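Putative streptothricin acetyltransferase (PDB 3PP9) binds acetyl coenzyme A and probably transfers its acetyl group to streptothricin-type antibiotics, as a member of the GNAT acetyltransferase family. Local coordinates at residues L6-L11 against G118-A123; I91-N96 against A101-I106; A123-W128 against P135-E140. All blocks are in the same frame, centred on the assembly; numbering follows the deposited sequence.

Overall arrangement
The three contacts lie on one mixed sheet and one helix of a GNAT fold, and each has a segment that touches acetyl coenzyme A. Contact 1 sets one outermost strand, 7-10, against the first turns of helix 117-131. Contact 2 is the hairpin of strands 86-95 and 101-108, nested inside the loop that contact 1 closes. Contact 3 joins the same helix to strand 136-142, and it shares Ala123 with contact 1. Centres of contacts 1 and 2 are about 13 Å apart, those of 2 and 3 about 8 Å. Ile122 CD1 packs on Ile103 CD1 at 3.5 Å. The helix start holds the cofactor's phosphates, while 101-106 and 135-140 meet its acetyl end.

Contact 1. Residues L6-L11 against G118-A123; sequences LLIREL and GKRLIA. With ACO (acetyl coenzyme *a), chain D.
Arg120 lays its guanidinium under Leu6, whose CD2 sits over one face of the group, offset toward the rim and 4.0 Å from Arg120 NH1. The two side chains run past each other in opposite directions. Bends at chi2 and chi3 (-78° and -60°) carry the guanidinium to Leu6. Water 1 lies at the guanidinium edge, in its plane. It accepts from Arg120 NH1 at 3.1 Å and donates to Leu6 O at 2.7 Å, so the polar link between the segments is indirect. Deeper in, Ile8 CD1 meets Leu121 CD2 at 3.6 Å, the two side chains crossing at about a right angle. Leu121 also reaches Ile91 and Ile106, which ties this apolar layer to the centre of the sheet. The helix also grips acetyl coenzyme A. Gly118 N gives a hydrogen bond to O5A of the cofactor at 2.8 Å, and Lys119 N gives one to O2A at the same length. Lys119 NZ reaches the 3'-phosphate oxygen O7A. Backbone amides at the start of a helix, directed at the pyrophosphate, are the hallmark of the GNAT coenzyme A site.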
# COMPACT_ATOMS: atom_id res chain seq x y z
N LEU A 6 2.40 -33.71 -8.13
CA LEU A 6 2.84 -32.46 -7.53
C LEU A 6 2.69 -32.42 -6.01
O LEU A 6 1.68 -32.86 -5.47
CB LEU A 6 1.93 -31.36 -8.11
CG LEU A 6 2.23 -29.92 -7.76
CD1 LEU A 6 3.45 -29.50 -8.55
CD2 LEU A 6 1.01 -29.05 -8.10
N LEU A 7 3.68 -31.85 -5.33
CA LEU A 7 3.64 -31.67 -3.87
C LEU A 7 3.84 -30.20 -3.54
O LEU A 7 4.74 -29.58 -4.07
CB LEU A 7 4.75 -32.46 -3.16
CG LEU A 7 4.92 -32.12 -1.65
CD1 LEU A 7 3.68 -32.48 -0.86
CD2 LEU A 7 6.17 -32.75 -1.04
N ILE A 8 2.99 -29.65 -2.67
CA ILE A 8 3.12 -28.29 -2.19
C ILE A 8 3.45 -28.40 -0.69
O ILE A 8 2.71 -29.04 0.09
CB ILE A 8 1.82 -27.45 -2.33
CG1 ILE A 8 1.35 -27.35 -3.79
CG2 ILE A 8 2.04 -26.09 -1.69
CD1 ILE A 8 2.28 -26.66 -4.70
N ARG A 9 4.58 -27.82 -0.28
CA ARG A 9 4.93 -27.85 1.15
C ARG A 9 5.72 -26.62 1.55
O ARG A 9 6.25 -25.91 0.72
CB ARG A 9 5.72 -29.09 1.57
CG ARG A 9 7.11 -29.26 0.93
CD ARG A 9 7.96 -30.25 1.76
NE ARG A 9 9.24 -30.49 1.14
CZ ARG A 9 10.29 -29.67 1.21
NH1 ARG A 9 10.21 -28.50 1.81
NH2 ARG A 9 11.43 -30.00 0.59
N GLU A 10 5.79 -26.38 2.85
CA GLU A 10 6.51 -25.25 3.40
C GLU A 10 8.02 -25.35 3.13
O GLU A 10 8.63 -26.44 3.27
CB GLU A 10 6.25 -25.14 4.91
CG GLU A 10 6.92 -23.97 5.61
CD GLU A 10 6.55 -23.91 7.10
OE1 GLU A 10 5.75 -24.73 7.56
OE2 GLU A 10 7.06 -23.00 7.80
N LEU A 11 8.59 -24.22 2.76
CA LEU A 11 10.03 -24.10 2.49
C LEU A 11 10.81 -24.41 3.77
O LEU A 11 10.42 -23.98 4.86
CB LEU A 11 10.36 -22.68 2.04
CG LEU A 11 11.83 -22.41 1.67
CD1 LEU A 11 12.16 -23.12 0.41
CD2 LEU A 11 12.03 -20.92 1.51
N GLY A 118 -0.27 -22.97 -10.19
CA GLY A 118 -0.59 -21.72 -9.51
C GLY A 118 -1.84 -21.83 -8.64
O GLY A 118 -1.87 -21.35 -7.50
N LYS A 119 -2.89 -22.44 -9.18
CA LYS A 119 -4.12 -22.60 -8.40
C LYS A 119 -3.87 -23.41 -7.13
O LYS A 119 -4.47 -23.14 -6.08
CB LYS A 119 -5.21 -23.27 -9.24
CG LYS A 119 -6.52 -23.48 -8.49
CD LYS A 119 -7.58 -24.16 -9.37
CE LYS A 119 -8.01 -23.31 -10.55
NZ LYS A 119 -9.15 -23.93 -11.29
N ARG A 120 -3.01 -24.43 -7.22
CA ARG A 120 -2.67 -25.26 -6.05
C ARG A 120 -1.90 -24.43 -5.02
O ARG A 120 -2.07 -24.60 -3.82
CB ARG A 120 -1.87 -26.50 -6.46
CG ARG A 120 -2.66 -27.58 -7.16
CD ARG A 120 -3.47 -28.39 -6.16
NE ARG A 120 -2.57 -29.03 -5.18
CZ ARG A 120 -1.95 -30.20 -5.35
NH1 ARG A 120 -2.13 -30.92 -6.46
NH2 ARG A 120 -1.14 -30.65 -4.40
N LEU A 121 -1.04 -23.51 -5.48
CA LEU A 121 -0.30 -22.65 -4.55
C LEU A 121 -1.28 -21.71 -3.81
O LEU A 121 -1.15 -21.52 -2.61
CB LEU A 121 0.81 -21.88 -5.25
CG LEU A 121 2.01 -22.73 -5.65
CD1 LEU A 121 2.87 -21.99 -6.69
CD2 LEU A 121 2.87 -23.10 -4.46
N ILE A 122 -2.25 -21.17 -4.55
CA ILE A 122 -3.27 -20.30 -3.98
C ILE A 122 -4.10 -21.09 -2.96
O ILE A 122 -4.39 -20.59 -1.87
CB ILE A 122 -4.18 -19.68 -5.08
CG1 ILE A 122 -3.39 -18.68 -5.93
CG2 ILE A 122 -5.39 -18.96 -4.47
CD1 ILE A 122 -2.86 -17.46 -5.19
N ALA A 123 -4.46 -22.33 -3.28
CA ALA A 123 -5.22 -23.13 -2.33
C ALA A 123 -4.47 -23.28 -1.03
O ALA A 123 -5.05 -23.16 0.06
CB ALA A 123 -5.55 -24.48 -2.91
N1A ACO D . -4.45 -15.99 -19.33
C2A ACO D . -5.71 -16.32 -18.99
N3A ACO D . -6.00 -17.17 -17.99
C4A ACO D . -5.00 -17.73 -17.27
C5A ACO D . -3.61 -17.42 -17.60
C6A ACO D . -3.37 -16.50 -18.71
N6A ACO D . -2.10 -16.19 -19.04
N7A ACO D . -2.82 -18.11 -16.77
C8A ACO D . -3.64 -18.82 -15.95
N9A ACO D . -4.94 -18.58 -16.25
C1B ACO D . -6.12 -19.20 -15.64
C2B ACO D . -6.16 -20.66 -16.11
O2B ACO D . -6.78 -20.87 -17.39
C3B ACO D . -6.89 -21.35 -14.99
O3B ACO D . -8.29 -21.25 -15.22
P3B ACO D . -9.31 -22.46 -14.96
O7A ACO D . -9.20 -22.73 -13.47
O8A ACO D . -8.77 -23.56 -15.83
O9A ACO D . -10.62 -21.85 -15.40
C4B ACO D . -6.51 -20.55 -13.77
O4B ACO D . -6.09 -19.26 -14.22
C5B ACO D . -5.40 -21.24 -12.98
O5B ACO D . -4.21 -21.19 -13.75
P1A ACO D . -2.92 -22.06 -13.33
O1A ACO D . -2.57 -23.01 -14.46
O2A ACO D . -3.19 -22.60 -11.96
O3A ACO D . -1.82 -20.87 -13.26
P2A ACO D . -0.24 -21.02 -13.42
O4A ACO D . 0.03 -20.73 -14.86
O5A ACO D . 0.29 -22.29 -12.81
O6A ACO D . 0.32 -19.83 -12.48
CBP ACO D . 1.02 -17.53 -12.44
CCP ACO D . -0.15 -18.49 -12.62
CDP ACO D . 0.48 -16.11 -12.45
CEP ACO D . 1.71 -17.81 -11.11
CAP ACO D . 2.03 -17.72 -13.57
OAP ACO D . 1.45 -17.23 -14.82
C9P ACO D . 3.32 -16.97 -13.37
O9P ACO D . 4.19 -17.40 -12.66
N8P ACO D . 3.50 -15.81 -14.02
C7P ACO D . 4.74 -15.04 -13.94
C6P ACO D . 4.99 -14.42 -12.59
C5P ACO D . 3.83 -13.54 -12.23
O5P ACO D . 3.30 -12.81 -13.06
N4P ACO D . 3.40 -13.60 -10.99
C3P ACO D . 2.29 -12.82 -10.48
C2P ACO D . 2.85 -11.43 -10.17
S1P ACO D . 1.81 -10.52 -9.04
C ACO D . 2.22 -11.20 -7.55
O ACO D . 3.03 -12.10 -7.48
CH3 ACO D . 1.56 -10.68 -6.32
O HOH W 1 -0.57 -33.64 -6.74

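Contact 2. Residues I91-N96 against A101-I106. With ACO (acetyl coenzyme *a), chain D; PO4 (phosphate ion), chain E.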
# COMPACT_ATOMS: atom_id res chain seq x y z
N ILE A 91 5.16 -19.64 -3.63
CA ILE A 91 4.33 -18.52 -3.24
C ILE A 91 4.90 -17.97 -1.92
O ILE A 91 5.27 -18.74 -1.02
CB ILE A 91 2.82 -18.88 -3.16
CG1 ILE A 91 1.98 -17.63 -3.00
CG2 ILE A 91 2.57 -19.91 -2.05
CD1 ILE A 91 0.48 -17.88 -3.23
N VAL A 92 5.00 -16.63 -1.87
CA VAL A 92 5.56 -15.89 -0.73
C VAL A 92 4.41 -15.13 -0.07
O VAL A 92 3.74 -14.32 -0.71
CB VAL A 92 6.64 -14.90 -1.20
CG1 VAL A 92 7.33 -14.24 -0.00
CG2 VAL A 92 7.73 -15.61 -2.08
N LEU A 93 4.20 -15.37 1.22
CA LEU A 93 3.10 -14.77 1.94
C LEU A 93 3.49 -14.09 3.24
O LEU A 93 4.43 -14.50 3.90
CB LEU A 93 2.17 -15.93 2.37
CG LEU A 93 1.60 -16.77 1.24
CD1 LEU A 93 0.95 -18.04 1.76
CD2 LEU A 93 0.62 -15.98 0.42
N LYS A 94 2.75 -13.04 3.60
CA LYS A 94 2.96 -12.36 4.87
C LYS A 94 1.57 -11.99 5.39
O LYS A 94 0.57 -12.11 4.67
CB LYS A 94 3.74 -11.05 4.76
CG LYS A 94 2.98 -9.93 4.12
CD LYS A 94 3.71 -8.60 4.27
CE LYS A 94 2.91 -7.47 3.64
NZ LYS A 94 3.60 -6.15 3.77
N LYS A 95 1.50 -11.62 6.67
CA LYS A 95 0.25 -11.13 7.24
C LYS A 95 0.34 -9.62 7.14
O LYS A 95 1.31 -9.02 7.60
CB LYS A 95 0.09 -11.58 8.68
CG LYS A 95 -1.22 -11.13 9.28
CD LYS A 95 -1.29 -11.61 10.71
CE LYS A 95 -2.58 -11.23 11.37
NZ LYS A 95 -2.60 -11.78 12.77
N ASN A 96 -0.67 -8.99 6.55
CA ASN A 96 -0.68 -7.55 6.35
C ASN A 96 -1.29 -6.79 7.53
O ASN A 96 -1.93 -7.38 8.40
CB ASN A 96 -1.49 -7.25 5.09
CG ASN A 96 -1.19 -5.89 4.51
OD1 ASN A 96 -0.07 -5.41 4.62
ND2 ASN A 96 -2.16 -5.30 3.83
N ALA A 101 -3.95 -12.10 4.51
CA ALA A 101 -2.73 -12.72 4.02
C ALA A 101 -2.43 -11.88 2.77
O ALA A 101 -3.35 -11.49 2.05
CB ALA A 101 -2.96 -14.14 3.65
N TYR A 102 -1.15 -11.62 2.53
CA TYR A 102 -0.71 -10.81 1.40
C TYR A 102 0.30 -11.62 0.58
O TYR A 102 1.30 -12.11 1.11
CB TYR A 102 -0.04 -9.53 1.94
CG TYR A 102 0.36 -8.52 0.91
CD1 TYR A 102 1.57 -8.62 0.24
CD2 TYR A 102 -0.45 -7.43 0.64
CE1 TYR A 102 1.95 -7.68 -0.70
CE2 TYR A 102 -0.08 -6.50 -0.33
CZ TYR A 102 1.11 -6.64 -0.99
OH TYR A 102 1.49 -5.71 -1.94
N ILE A 103 0.03 -11.74 -0.71
CA ILE A 103 0.92 -12.47 -1.59
C ILE A 103 1.98 -11.51 -2.12
O ILE A 103 1.70 -10.64 -2.93
CB ILE A 103 0.18 -13.09 -2.79
CG1 ILE A 103 -0.96 -14.01 -2.34
CG2 ILE A 103 1.21 -13.81 -3.69
CD1 ILE A 103 -1.82 -14.54 -3.50
N GLU A 104 3.20 -11.69 -1.64
CA GLU A 104 4.32 -10.87 -2.06
C GLU A 104 4.79 -11.28 -3.45
O GLU A 104 5.26 -10.42 -4.21
CB GLU A 104 5.48 -11.04 -1.09
CG GLU A 104 5.22 -10.47 0.29
CD GLU A 104 5.27 -8.96 0.35
OE1 GLU A 104 5.64 -8.31 -0.64
OE2 GLU A 104 4.94 -8.42 1.41
N ASP A 105 4.68 -12.58 -3.76
CA ASP A 105 5.10 -13.12 -5.04
C ASP A 105 4.57 -14.52 -5.22
O ASP A 105 4.57 -15.30 -4.26
CB ASP A 105 6.65 -13.17 -5.08
CG ASP A 105 7.26 -13.71 -6.39
OD1 ASP A 105 6.58 -14.33 -7.23
OD2 ASP A 105 8.52 -13.53 -6.56
N ILE A 106 4.03 -14.78 -6.40
CA ILE A 106 3.63 -16.13 -6.77
C ILE A 106 4.29 -16.33 -8.13
O ILE A 106 4.15 -15.50 -9.02
CB ILE A 106 2.13 -16.44 -6.76
CG1 ILE A 106 1.89 -17.90 -7.20
CG2 ILE A 106 1.34 -15.46 -7.68
CD1 ILE A 106 0.44 -18.35 -7.20
N1A ACO D . -4.45 -15.99 -19.33
C2A ACO D . -5.71 -16.32 -18.99
N3A ACO D . -6.00 -17.17 -17.99
C4A ACO D . -5.00 -17.73 -17.27
C5A ACO D . -3.61 -17.42 -17.60
C6A ACO D . -3.37 -16.50 -18.71
N6A ACO D . -2.10 -16.19 -19.04
N7A ACO D . -2.82 -18.11 -16.77
C8A ACO D . -3.64 -18.82 -15.95
N9A ACO D . -4.94 -18.58 -16.25
C1B ACO D . -6.12 -19.20 -15.64
C2B ACO D . -6.16 -20.66 -16.11
O2B ACO D . -6.78 -20.87 -17.39
C3B ACO D . -6.89 -21.35 -14.99
O3B ACO D . -8.29 -21.25 -15.22
P3B ACO D . -9.31 -22.46 -14.96
O7A ACO D . -9.20 -22.73 -13.47
O8A ACO D . -8.77 -23.56 -15.83
O9A ACO D . -10.62 -21.85 -15.40
C4B ACO D . -6.51 -20.55 -13.77
O4B ACO D . -6.09 -19.26 -14.22
C5B ACO D . -5.40 -21.24 -12.98
O5B ACO D . -4.21 -21.19 -13.75
P1A ACO D . -2.92 -22.06 -13.33
O1A ACO D . -2.57 -23.01 -14.46
O2A ACO D . -3.19 -22.60 -11.96
O3A ACO D . -1.82 -20.87 -13.26
P2A ACO D . -0.24 -21.02 -13.42
O4A ACO D . 0.03 -20.73 -14.86
O5A ACO D . 0.29 -22.29 -12.81
O6A ACO D . 0.32 -19.83 -12.48
CBP ACO D . 1.02 -17.53 -12.44
CCP ACO D . -0.15 -18.49 -12.62
CDP ACO D . 0.48 -16.11 -12.45
CEP ACO D . 1.71 -17.81 -11.11
CAP ACO D . 2.03 -17.72 -13.57
OAP ACO D . 1.45 -17.23 -14.82
C9P ACO D . 3.32 -16.97 -13.37
O9P ACO D . 4.19 -17.40 -12.66
N8P ACO D . 3.50 -15.81 -14.02
C7P ACO D . 4.74 -15.04 -13.94
C6P ACO D . 4.99 -14.42 -12.59
C5P ACO D . 3.83 -13.54 -12.23
O5P ACO D . 3.30 -12.81 -13.06
N4P ACO D . 3.40 -13.60 -10.99
C3P ACO D . 2.29 -12.82 -10.48
C2P ACO D . 2.85 -11.43 -10.17
S1P ACO D . 1.81 -10.52 -9.04
C ACO D . 2.22 -11.20 -7.55
O ACO D . 3.03 -12.10 -7.48
CH3 ACO D . 1.56 -10.68 -6.32
P PO4 E . -1.30 -2.19 1.48
O1 PO4 E . -0.00 -2.96 1.54
O2 PO4 E . -1.20 -0.94 2.33
O3 PO4 E . -1.58 -1.85 0.04
O4 PO4 E . -2.40 -3.06 2.03
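A beta bulge breaks the pairing of 91-96 with 101-106: the register slips by one residue between Val92 and Leu93, and Glu104 is the extra residue. These are the two antiparallel strands of a GNAT beta hairpin, and a bulge beside the acetyl group is a familiar feature of that fold. Val92 spans the irregularity with both backbone polar atoms. Its N gives a hydrogen bond to Asp105 O, and its O accepts from Glu104 N at 2.8 Å. Beyond the bulge, Lys94 and Tyr102 form a regular hydrogen-bonded pair.

In one of its two modelled conformers, Lys94 holds CG between its backbone N and carbonyl carbon (chi1 72°) and extends fully beyond it. The chain then runs beside Tyr102, pointing the same way, with CG 3.7 Å from Tyr102 CB. In this conformer NZ stands over the ring face, 5.0 Å from the ring centroid, in a cation-pi contact. The same NZ makes a salt bridge at 3.5 Å to OE2 of Glu104, whose bend at chi2 brings the carboxylate across the lysine. On the helix side, Leu93 CD2 packs alongside Ile103 CG1, and Ile91 CG1 rests against Ile106 CB. Asp105 OD1 is hydrogen-bonded to Thr107 OG1. Asp105 N, buried at the bulge, has no partner in the model.

Ala101 and Ile103 pair with strand 136-142, but at Ile106 the cofactor takes up the backbone as a neighbouring strand would. Ile106 O accepts from N4P of acetyl coenzyme A at 2.8 Å, and Ile106 N donates to the acetyl oxygen O at 3.1 Å.

Contact 3. Residues A123-W128 against P135-E140; sequences AQAKQW and PGIMLE. With ACO (acetyl coenzyme *a), chain D.
Helix residues 123-128 pass over strand residues 136-140 with their backbones well separated: the nearest CA atoms, of Lys126 and Ile137, are 7.1 Å apart. One strand side chain bridges this gap. Ile137 points toward the helix, and its CG1 lies anti to the carbonyl carbon (chi1 -53°). With chi2 at 177° the branch is extended, so the terminal CD1 does the touching.

That methyl meets Lys126 CG at 3.3 Å, tighter than usual for two carbons, and lies 3.7 Å from Lys126 CA. The lysine crosses the isoleucine at about a right angle, and the rest of its chain leads away from the strand, turning at chi3. Only its aliphatic base is used here. On the neighbouring helix position, Ala125 CB approaches the same CD1 at 4.2 Å.

Strand 101-108, helix 117-131 and strand 136-142 form a beta-alpha-beta unit of the GNAT fold, and this contact seats the helix on the second strand. Ile137 also packs on Ile103 of the first strand, while Ala125 leans on Ile91 and Leu93. The two strands are joined through backbone hydrogen bonds of Ala101 with Gly136 and Met138. Met138, present as selenomethionine, packs on Val166 of the second subunit. Further along the strand, Leu139 CB comes within 3.9 Å of the acetyl methyl CH3 of the cofactor, and Glu140 O lies 3.5 Å from that same CH3.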
# COMPACT_ATOMS: atom_id res chain seq x y z
N ALA A 123 -4.46 -22.33 -3.28
CA ALA A 123 -5.22 -23.13 -2.33
C ALA A 123 -4.47 -23.28 -1.03
O ALA A 123 -5.05 -23.16 0.06
CB ALA A 123 -5.55 -24.48 -2.91
N GLN A 124 -3.16 -23.53 -1.10
CA GLN A 124 -2.38 -23.66 0.12
C GLN A 124 -2.29 -22.34 0.87
O GLN A 124 -2.29 -22.33 2.10
CB GLN A 124 -0.98 -24.21 -0.17
CG GLN A 124 -0.13 -24.40 1.08
CD GLN A 124 -0.68 -25.43 2.03
OE1 GLN A 124 -0.86 -26.59 1.65
NE2 GLN A 124 -0.91 -25.04 3.28
N ALA A 125 -2.21 -21.24 0.16
CA ALA A 125 -2.15 -19.92 0.77
C ALA A 125 -3.45 -19.66 1.51
O ALA A 125 -3.42 -19.08 2.60
CB ALA A 125 -1.90 -18.84 -0.30
N LYS A 126 -4.58 -20.11 0.97
CA LYS A 126 -5.85 -19.92 1.65
C LYS A 126 -5.86 -20.71 2.94
O LYS A 126 -6.36 -20.22 3.94
CB LYS A 126 -7.05 -20.29 0.77
CG LYS A 126 -7.20 -19.40 -0.43
CD LYS A 126 -8.51 -19.60 -1.18
CE LYS A 126 -8.73 -21.00 -1.72
NZ LYS A 126 -10.03 -21.06 -2.47
N GLN A 127 -5.33 -21.93 2.93
CA GLN A 127 -5.26 -22.75 4.16
C GLN A 127 -4.43 -22.04 5.23
O GLN A 127 -4.81 -21.97 6.38
CB GLN A 127 -4.65 -24.13 3.88
CG GLN A 127 -5.46 -25.05 2.96
CD GLN A 127 -6.64 -25.69 3.65
OE1 GLN A 127 -7.36 -26.48 3.05
NE2 GLN A 127 -6.84 -25.36 4.93
N TRP A 128 -3.28 -21.51 4.82
CA TRP A 128 -2.40 -20.81 5.74
C TRP A 128 -3.11 -19.60 6.35
O TRP A 128 -3.07 -19.38 7.56
CB TRP A 128 -1.13 -20.38 5.02
CG TRP A 128 -0.15 -19.64 5.88
CD1 TRP A 128 0.76 -20.19 6.75
CD2 TRP A 128 0.07 -18.22 5.92
NE1 TRP A 128 1.49 -19.20 7.36
CE2 TRP A 128 1.11 -17.99 6.85
CE3 TRP A 128 -0.48 -17.13 5.24
CZ2 TRP A 128 1.59 -16.71 7.12
CZ3 TRP A 128 -0.02 -15.87 5.52
CH2 TRP A 128 1.02 -15.67 6.45
N PRO A 135 -8.89 -13.12 7.56
CA PRO A 135 -10.18 -13.15 6.87
C PRO A 135 -10.17 -13.17 5.35
O PRO A 135 -11.24 -13.21 4.74
CB PRO A 135 -10.86 -11.89 7.40
CG PRO A 135 -9.74 -10.93 7.60
CD PRO A 135 -8.59 -11.79 8.10
N GLY A 136 -8.99 -13.15 4.72
CA GLY A 136 -8.90 -13.18 3.28
C GLY A 136 -7.47 -13.09 2.83
O GLY A 136 -6.54 -13.14 3.66
N ILE A 137 -7.29 -12.97 1.52
CA ILE A 137 -5.97 -12.87 0.92
C ILE A 137 -6.03 -11.72 -0.08
O ILE A 137 -7.06 -11.48 -0.70
CB ILE A 137 -5.60 -14.10 0.11
CG1 ILE A 137 -5.73 -15.38 0.90
CG2 ILE A 137 -4.19 -13.94 -0.45
CD1 ILE A 137 -5.42 -16.61 0.05
N MSE A 138 -4.93 -11.00 -0.23
CA MSE A 138 -4.87 -9.88 -1.17
C MSE A 138 -3.50 -9.79 -1.79
O MSE A 138 -2.55 -10.43 -1.33
CB MSE A 138 -5.16 -8.57 -0.47
CG MSE A 138 -4.16 -8.30 0.62
SE MSE A 138 -4.43 -6.66 1.59
CE MSE A 138 -3.86 -5.34 0.43
N LEU A 139 -3.41 -8.96 -2.83
CA LEU A 139 -2.14 -8.75 -3.50
C LEU A 139 -2.24 -7.55 -4.42
O LEU A 139 -3.30 -6.97 -4.58
CB LEU A 139 -1.73 -10.02 -4.28
CG LEU A 139 -2.56 -10.58 -5.44
CD1 LEU A 139 -3.88 -11.13 -5.02
CD2 LEU A 139 -2.69 -9.63 -6.64
N GLU A 140 -1.08 -7.13 -4.93
CA GLU A 140 -0.99 -6.04 -5.88
C GLU A 140 -0.32 -6.58 -7.11
O GLU A 140 0.58 -7.42 -7.02
CB GLU A 140 -0.15 -4.87 -5.35
CG GLU A 140 0.03 -3.69 -6.33
CD GLU A 140 1.04 -3.91 -7.48
OE1 GLU A 140 1.74 -4.95 -7.53
OE2 GLU A 140 1.16 -3.01 -8.33
N1A ACO D . -4.45 -15.99 -19.33
C2A ACO D . -5.71 -16.32 -18.99
N3A ACO D . -6.00 -17.17 -17.99
C4A ACO D . -5.00 -17.73 -17.27
C5A ACO D . -3.61 -17.42 -17.60
C6A ACO D . -3.37 -16.50 -18.71
N6A ACO D . -2.10 -16.19 -19.04
N7A ACO D . -2.82 -18.11 -16.77
C8A ACO D . -3.64 -18.82 -15.95
N9A ACO D . -4.94 -18.58 -16.25
C1B ACO D . -6.12 -19.20 -15.64
C2B ACO D . -6.16 -20.66 -16.11
O2B ACO D . -6.78 -20.87 -17.39
C3B ACO D . -6.89 -21.35 -14.99
O3B ACO D . -8.29 -21.25 -15.22
P3B ACO D . -9.31 -22.46 -14.96
O7A ACO D . -9.20 -22.73 -13.47
O8A ACO D . -8.77 -23.56 -15.83
O9A ACO D . -10.62 -21.85 -15.40
C4B ACO D . -6.51 -20.55 -13.77
O4B ACO D . -6.09 -19.26 -14.22
C5B ACO D . -5.40 -21.24 -12.98
O5B ACO D . -4.21 -21.19 -13.75
P1A ACO D . -2.92 -22.06 -13.33
O1A ACO D . -2.57 -23.01 -14.46
O2A ACO D . -3.19 -22.60 -11.96
O3A ACO D . -1.82 -20.87 -13.26
P2A ACO D . -0.24 -21.02 -13.42
O4A ACO D . 0.03 -20.73 -14.86
O5A ACO D . 0.29 -22.29 -12.81
O6A ACO D . 0.32 -19.83 -12.48
CBP ACO D . 1.02 -17.53 -12.44
CCP ACO D . -0.15 -18.49 -12.62
CDP ACO D . 0.48 -16.11 -12.45
CEP ACO D . 1.71 -17.81 -11.11
CAP ACO D . 2.03 -17.72 -13.57
OAP ACO D . 1.45 -17.23 -14.82
C9P ACO D . 3.32 -16.97 -13.37
O9P ACO D . 4.19 -17.40 -12.66
N8P ACO D . 3.50 -15.81 -14.02
C7P ACO D . 4.74 -15.04 -13.94
C6P ACO D . 4.99 -14.42 -12.59
C5P ACO D . 3.83 -13.54 -12.23
O5P ACO D . 3.30 -12.81 -13.06
N4P ACO D . 3.40 -13.60 -10.99
C3P ACO D . 2.29 -12.82 -10.48
C2P ACO D . 2.85 -11.43 -10.17
S1P ACO D . 1.81 -10.52 -9.04
C ACO D . 2.22 -11.20 -7.55
O ACO D . 3.03 -12.10 -7.48
CH3 ACO D . 1.56 -10.68 -6.32